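Local coordinates for lipopolysaccharide biosynthesis protein wbpB (PDB 3O9Z) that acts as an NAD-dependent sugar dehydrogenase in the biosynthesis of 2,3-diacetamido-2,3-dideoxy-D-mannuronic acid, probably for lipopolysaccharide, at residues V269-K272 with G276-F279; L191-F196 with A284-R289. One frame throughout, in Å; residues are numbered along the deposited sequence.

Contact 1 lies at the surface and is local: the loop after helix 266-274 folds back on its last turn, through a backbone bond and a salt bridge. Contact 2 is partly buried and joins helices far apart in sequence, 186-196 and 281-294, by carbon packing alone. The two contacts hold no helix in common, yet the chain runs from the loop of contact 1 through the short strand 279-280 straight into helix 281-294. Contact 1 falls between the two segments of contact 2 in sequence. Their centres are about 17 Å apart. Charge appears in both, but in contact 2 the ion pair stays within one helix.

Contact 1 (V269-K272 with G276-F279); sequences VYRK and GEGF
Lys272 and Glu277 each hold CG anti to the carbonyl carbon, beside the backbone N (chi1 -68° in both); the lysine chain bends at chi3 and chi4, and the two side chains cross at about a right angle, bringing NZ to the carboxylate. They meet where helix 266-274 ends in a Schellman motif. Gly276 is the first residue beyond helical geometry, with phi at 86°; a side chain here would jam against the preceding carbonyl, which explains the glycine. The reversal lets Glu277 N bond back to Lys272 O at 2.7 Å, with an N-H...O angle of 151°, and so gives a partner to a carbonyl left without its helical N-H.

The same two residues are joined by a salt bridge, Lys272 NZ to Glu277 OE1 at 2.9 Å, received on the anti lone pair of the carboxylate oxygen. Arg271 adds a more distant positive charge but is paired with Glu268, one turn back on its own helix; together the charges would tend to keep Glu277 ionised. A lysine suits this place: its methylenes pack on Val134 and the Phe279 ring while NZ reaches Glu277. Phe279 is buried where the chain enters the short strand 279-280, antiparallel to strand 126-128 at the edge of the Rossmann-fold sheet, its backbone bonded to Thr128. Its ring meets the lysine obliquely, CZ 4.0 Å from Lys272 CE.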
loop_
_atom_site.group_PDB
_atom_site.type_symbol
_atom_site.label_atom_id
_atom_site.label_comp_id
_atom_site.label_asym_id
_atom_site.label_seq_id
_atom_site.Cartn_x
_atom_site.Cartn_y
_atom_site.Cartn_z
ATOM N N VAL A 269 -1.775 -31.289 8.786
ATOM C CA VAL A 269 -1.865 -30.427 9.939
ATOM C C VAL A 269 -3.314 -30.045 10.272
ATOM O O VAL A 269 -3.672 -29.932 11.429
ATOM C CB VAL A 269 -0.961 -29.189 9.705
ATOM C CG1 VAL A 269 -1.038 -28.214 10.845
ATOM C CG2 VAL A 269 0.479 -29.690 9.517
ATOM N N TYR A 270 -4.097 -29.699 9.247
ATOM C CA TYR A 270 -5.458 -29.207 9.492
ATOM C C TYR A 270 -6.289 -30.320 10.117
ATOM O O TYR A 270 -6.979 -30.133 11.114
ATOM C CB TYR A 270 -6.109 -28.786 8.167
ATOM C CG TYR A 270 -6.028 -27.307 7.879
ATOM C CD1 TYR A 270 -7.178 -26.531 7.886
ATOM C CD2 TYR A 270 -4.819 -26.701 7.569
ATOM C CE1 TYR A 270 -7.119 -25.162 7.629
ATOM C CE2 TYR A 270 -4.748 -25.354 7.304
ATOM C CZ TYR A 270 -5.891 -24.595 7.332
ATOM O OH TYR A 270 -5.857 -23.242 7.132
ATOM N N ARG A 271 -6.143 -31.492 9.525
ATOM C CA ARG A 271 -6.829 -32.655 10.095
ATOM C C ARG A 271 -6.485 -32.919 11.564
ATOM O O ARG A 271 -7.363 -33.125 12.408
ATOM C CB ARG A 271 -6.523 -33.880 9.248
ATOM C CG ARG A 271 -7.298 -35.098 9.728
ATOM C CD ARG A 271 -6.752 -36.416 9.182
ATOM N NE ARG A 271 -5.479 -36.793 9.802
ATOM C CZ ARG A 271 -5.348 -37.301 11.027
ATOM N NH1 ARG A 271 -6.410 -37.469 11.806
ATOM N NH2 ARG A 271 -4.146 -37.625 11.491
ATOM N N LYS A 272 -5.198 -32.922 11.882
ATOM C CA LYS A 272 -4.812 -33.151 13.272
ATOM C C LYS A 272 -5.383 -32.096 14.187
ATOM O O LYS A 272 -5.799 -32.388 15.295
ATOM C CB LYS A 272 -3.280 -33.143 13.387
ATOM C CG LYS A 272 -2.641 -34.346 12.692
ATOM C CD LYS A 272 -1.194 -34.561 13.125
ATOM C CE LYS A 272 -1.017 -34.575 14.643
ATOM N NZ LYS A 272 -1.082 -35.958 15.219
ATOM N N GLY A 276 -8.170 -32.560 17.469
ATOM C CA GLY A 276 -7.754 -32.323 18.851
ATOM C C GLY A 276 -6.298 -32.701 19.052
ATOM O O GLY A 276 -5.829 -32.798 20.179
ATOM N N GLU A 277 -5.565 -32.872 17.961
ATOM C CA GLU A 277 -4.181 -33.326 18.060
ATOM C C GLU A 277 -3.243 -32.251 17.546
ATOM O O GLU A 277 -2.135 -32.565 17.109
ATOM C CB GLU A 277 -3.979 -34.558 17.194
ATOM C CG GLU A 277 -4.709 -35.808 17.690
ATOM C CD GLU A 277 -4.602 -36.962 16.714
ATOM O OE1 GLU A 277 -3.638 -37.018 15.914
ATOM O OE2 GLU A 277 -5.502 -37.826 16.716
ATOM N N GLY A 278 -3.700 -31.003 17.611
ATOM C CA GLY A 278 -2.976 -29.890 17.006
ATOM C C GLY A 278 -1.782 -29.477 17.838
ATOM O O GLY A 278 -1.580 -29.946 18.964
ATOM N N PHE A 279 -0.960 -28.615 17.260
ATOM C CA PHE A 279 0.213 -28.109 17.946
ATOM C C PHE A 279 -0.086 -26.776 18.586
ATOM O O PHE A 279 -0.243 -25.767 17.877
ATOM C CB PHE A 279 1.388 -28.028 16.954
ATOM C CG PHE A 279 1.514 -29.270 16.134
ATOM C CD1 PHE A 279 1.779 -30.497 16.755
ATOM C CD2 PHE A 279 1.351 -29.243 14.767
ATOM C CE1 PHE A 279 1.842 -31.667 16.027
ATOM C CE2 PHE A 279 1.393 -30.418 14.028
ATOM C CZ PHE A 279 1.670 -31.655 14.666
#

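Contact 2 (L191-F196 with A284-R289); sequences LLAWLF and AAEAIR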
loop_
_atom_site.group_PDB
_atom_site.type_symbol
_atom_site.label_atom_id
_atom_site.label_comp_id
_atom_site.label_asym_id
_atom_site.label_seq_id
_atom_site.Cartn_x
_atom_site.Cartn_y
_atom_site.Cartn_z
ATOM N N LEU A 191 11.644 -28.731 15.074
ATOM C CA LEU A 191 11.944 -30.149 14.880
ATOM C C LEU A 191 12.869 -30.635 15.991
ATOM O O LEU A 191 12.619 -31.693 16.600
ATOM C CB LEU A 191 12.629 -30.348 13.510
ATOM C CG LEU A 191 13.189 -31.750 13.246
ATOM C CD1 LEU A 191 12.089 -32.820 13.279
ATOM C CD2 LEU A 191 13.940 -31.766 11.899
ATOM N N LEU A 192 13.913 -29.864 16.256
ATOM C CA LEU A 192 14.891 -30.271 17.265
ATOM C C LEU A 192 14.305 -30.257 18.667
ATOM O O LEU A 192 14.633 -31.150 19.456
ATOM C CB LEU A 192 16.104 -29.355 17.229
ATOM C CG LEU A 192 16.910 -29.475 15.925
ATOM C CD1 LEU A 192 17.913 -28.312 15.831
ATOM C CD2 LEU A 192 17.620 -30.850 15.730
ATOM N N ALA A 193 13.450 -29.292 19.001
ATOM C CA ALA A 193 12.801 -29.259 20.310
ATOM C C ALA A 193 11.875 -30.458 20.458
ATOM O O ALA A 193 11.793 -31.082 21.534
ATOM C CB ALA A 193 12.045 -27.910 20.508
ATOM N N TRP A 194 11.112 -30.746 19.417
ATOM C CA TRP A 194 10.212 -31.909 19.406
ATOM C C TRP A 194 10.962 -33.231 19.621
ATOM O O TRP A 194 10.528 -34.075 20.426
ATOM C CB TRP A 194 9.475 -31.911 18.059
ATOM C CG TRP A 194 8.505 -33.002 17.800
ATOM C CD1 TRP A 194 7.390 -33.309 18.537
ATOM C CD2 TRP A 194 8.465 -33.824 16.625
ATOM N NE1 TRP A 194 6.696 -34.317 17.898
ATOM C CE2 TRP A 194 7.308 -34.619 16.708
ATOM C CE3 TRP A 194 9.269 -33.922 15.486
ATOM C CZ2 TRP A 194 6.982 -35.567 15.732
ATOM C CZ3 TRP A 194 8.935 -34.851 14.501
ATOM C CH2 TRP A 194 7.797 -35.661 14.637
ATOM N N LEU A 195 12.098 -33.413 18.945
ATOM C CA LEU A 195 12.875 -34.638 19.100
ATOM C C LEU A 195 13.683 -34.679 20.397
ATOM O O LEU A 195 13.783 -35.752 21.004
ATOM C CB LEU A 195 13.838 -34.793 17.933
ATOM C CG LEU A 195 13.204 -34.915 16.538
ATOM C CD1 LEU A 195 14.321 -34.918 15.485
ATOM C CD2 LEU A 195 12.371 -36.211 16.450
ATOM N N PHE A 196 14.237 -33.552 20.808
ATOM C CA PHE A 196 15.339 -33.549 21.775
ATOM C C PHE A 196 15.130 -32.664 22.990
ATOM O O PHE A 196 15.999 -32.581 23.864
ATOM C CB PHE A 196 16.662 -33.177 21.104
ATOM C CG PHE A 196 17.042 -34.050 19.945
ATOM C CD1 PHE A 196 17.210 -35.418 20.120
ATOM C CD2 PHE A 196 17.245 -33.510 18.685
ATOM C CE1 PHE A 196 17.600 -36.228 19.049
ATOM C CE2 PHE A 196 17.629 -34.280 17.623
ATOM C CZ PHE A 196 17.801 -35.660 17.787
ATOM N N ALA A 284 4.614 -25.222 20.764
ATOM C CA ALA A 284 5.365 -24.269 19.925
ATOM C C ALA A 284 6.363 -23.412 20.691
ATOM O O ALA A 284 7.288 -22.755 20.144
ATOM C CB ALA A 284 4.328 -23.341 19.216
ATOM N N ALA A 285 6.169 -23.362 22.016
ATOM C CA ALA A 285 6.866 -22.343 22.758
ATOM C C ALA A 285 8.395 -22.485 22.717
ATOM O O ALA A 285 9.078 -21.497 22.656
ATOM C CB ALA A 285 6.425 -22.358 24.266
ATOM N N GLU A 286 8.903 -23.712 22.846
ATOM C CA GLU A 286 10.348 -23.834 22.970
ATOM C C GLU A 286 11.138 -23.308 21.772
ATOM O O GLU A 286 12.111 -22.589 21.930
ATOM C CB GLU A 286 10.720 -25.279 23.243
ATOM C CG GLU A 286 12.248 -25.531 23.280
ATOM C CD GLU A 286 13.035 -24.785 24.332
ATOM O OE1 GLU A 286 14.288 -24.748 24.241
ATOM O OE2 GLU A 286 12.449 -24.195 25.273
ATOM N N ALA A 287 10.663 -23.636 20.570
ATOM C CA ALA A 287 11.384 -23.137 19.397
ATOM C C ALA A 287 11.276 -21.636 19.228
ATOM O O ALA A 287 12.219 -20.991 18.840
ATOM C CB ALA A 287 10.848 -23.834 18.150
ATOM N N ILE A 288 10.132 -21.091 19.667
ATOM C CA ILE A 288 10.031 -19.635 19.719
ATOM C C ILE A 288 10.981 -18.929 20.706
ATOM O O ILE A 288 11.590 -17.912 20.432
ATOM C CB ILE A 288 8.542 -19.239 19.937
ATOM C CG1 ILE A 288 7.758 -19.511 18.633
ATOM C CG2 ILE A 288 8.407 -17.769 20.298
ATOM C CD1 ILE A 288 6.289 -19.638 18.862
ATOM N N ARG A 289 11.193 -19.609 21.839
ATOM C CA ARG A 289 12.137 -19.093 22.821
ATOM C C ARG A 289 13.571 -19.100 22.278
ATOM O O ARG A 289 14.291 -18.124 22.382
ATOM C CB ARG A 289 12.026 -19.916 24.107
ATOM C CG ARG A 289 12.976 -19.421 25.164
ATOM C CD ARG A 289 12.971 -20.381 26.368
ATOM N NE ARG A 289 13.699 -21.640 26.118
ATOM C CZ ARG A 289 14.988 -21.806 26.377
ATOM N NH1 ARG A 289 15.722 -20.803 26.847
ATOM N NH2 ARG A 289 15.538 -22.973 26.070
#
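Only van der Waals packing joins 191-196 to 284-289, and Ala193 is its centre. Its methyl CB rests 3.7 Å from CG of Glu286 and 4.0 Å from CB of the same residue, so the glutamate offers its aliphatic stem to the contact. With CG anti to the backbone N (chi1 175°), that stem lies against the alanine, and a bend at chi2 turns the carboxylate off toward Arg289. The small alanine side chains allow a close approach of the two backbones, whose nearest CA atoms, those of Ala193 and Ala287, are 6.3 Å apart.

The ionic interaction stays within helix 281-294. Arg289, one turn on from Glu286, grips the carboxylate side-on with two nitrogens: NE reaches OE2 at 3.0 Å, and NH2 meets the syn lone pair of OE1 at 2.8 Å. The two bonds restrain the rotation of the carboxylate.

Backbone groups of Ala199 extend this polar cluster, its N bonding to Glu286 OE1 and its O accepting from Arg289 NH2, which ties helix 281-294 to the start of strand 199-207. Ala287 also packs on Ile186, Phe189 and Asp190, earlier in helix 186-196, while that helix sets Leu191 and Trp194 against helix 136-146 and Leu192 against strand 211-218.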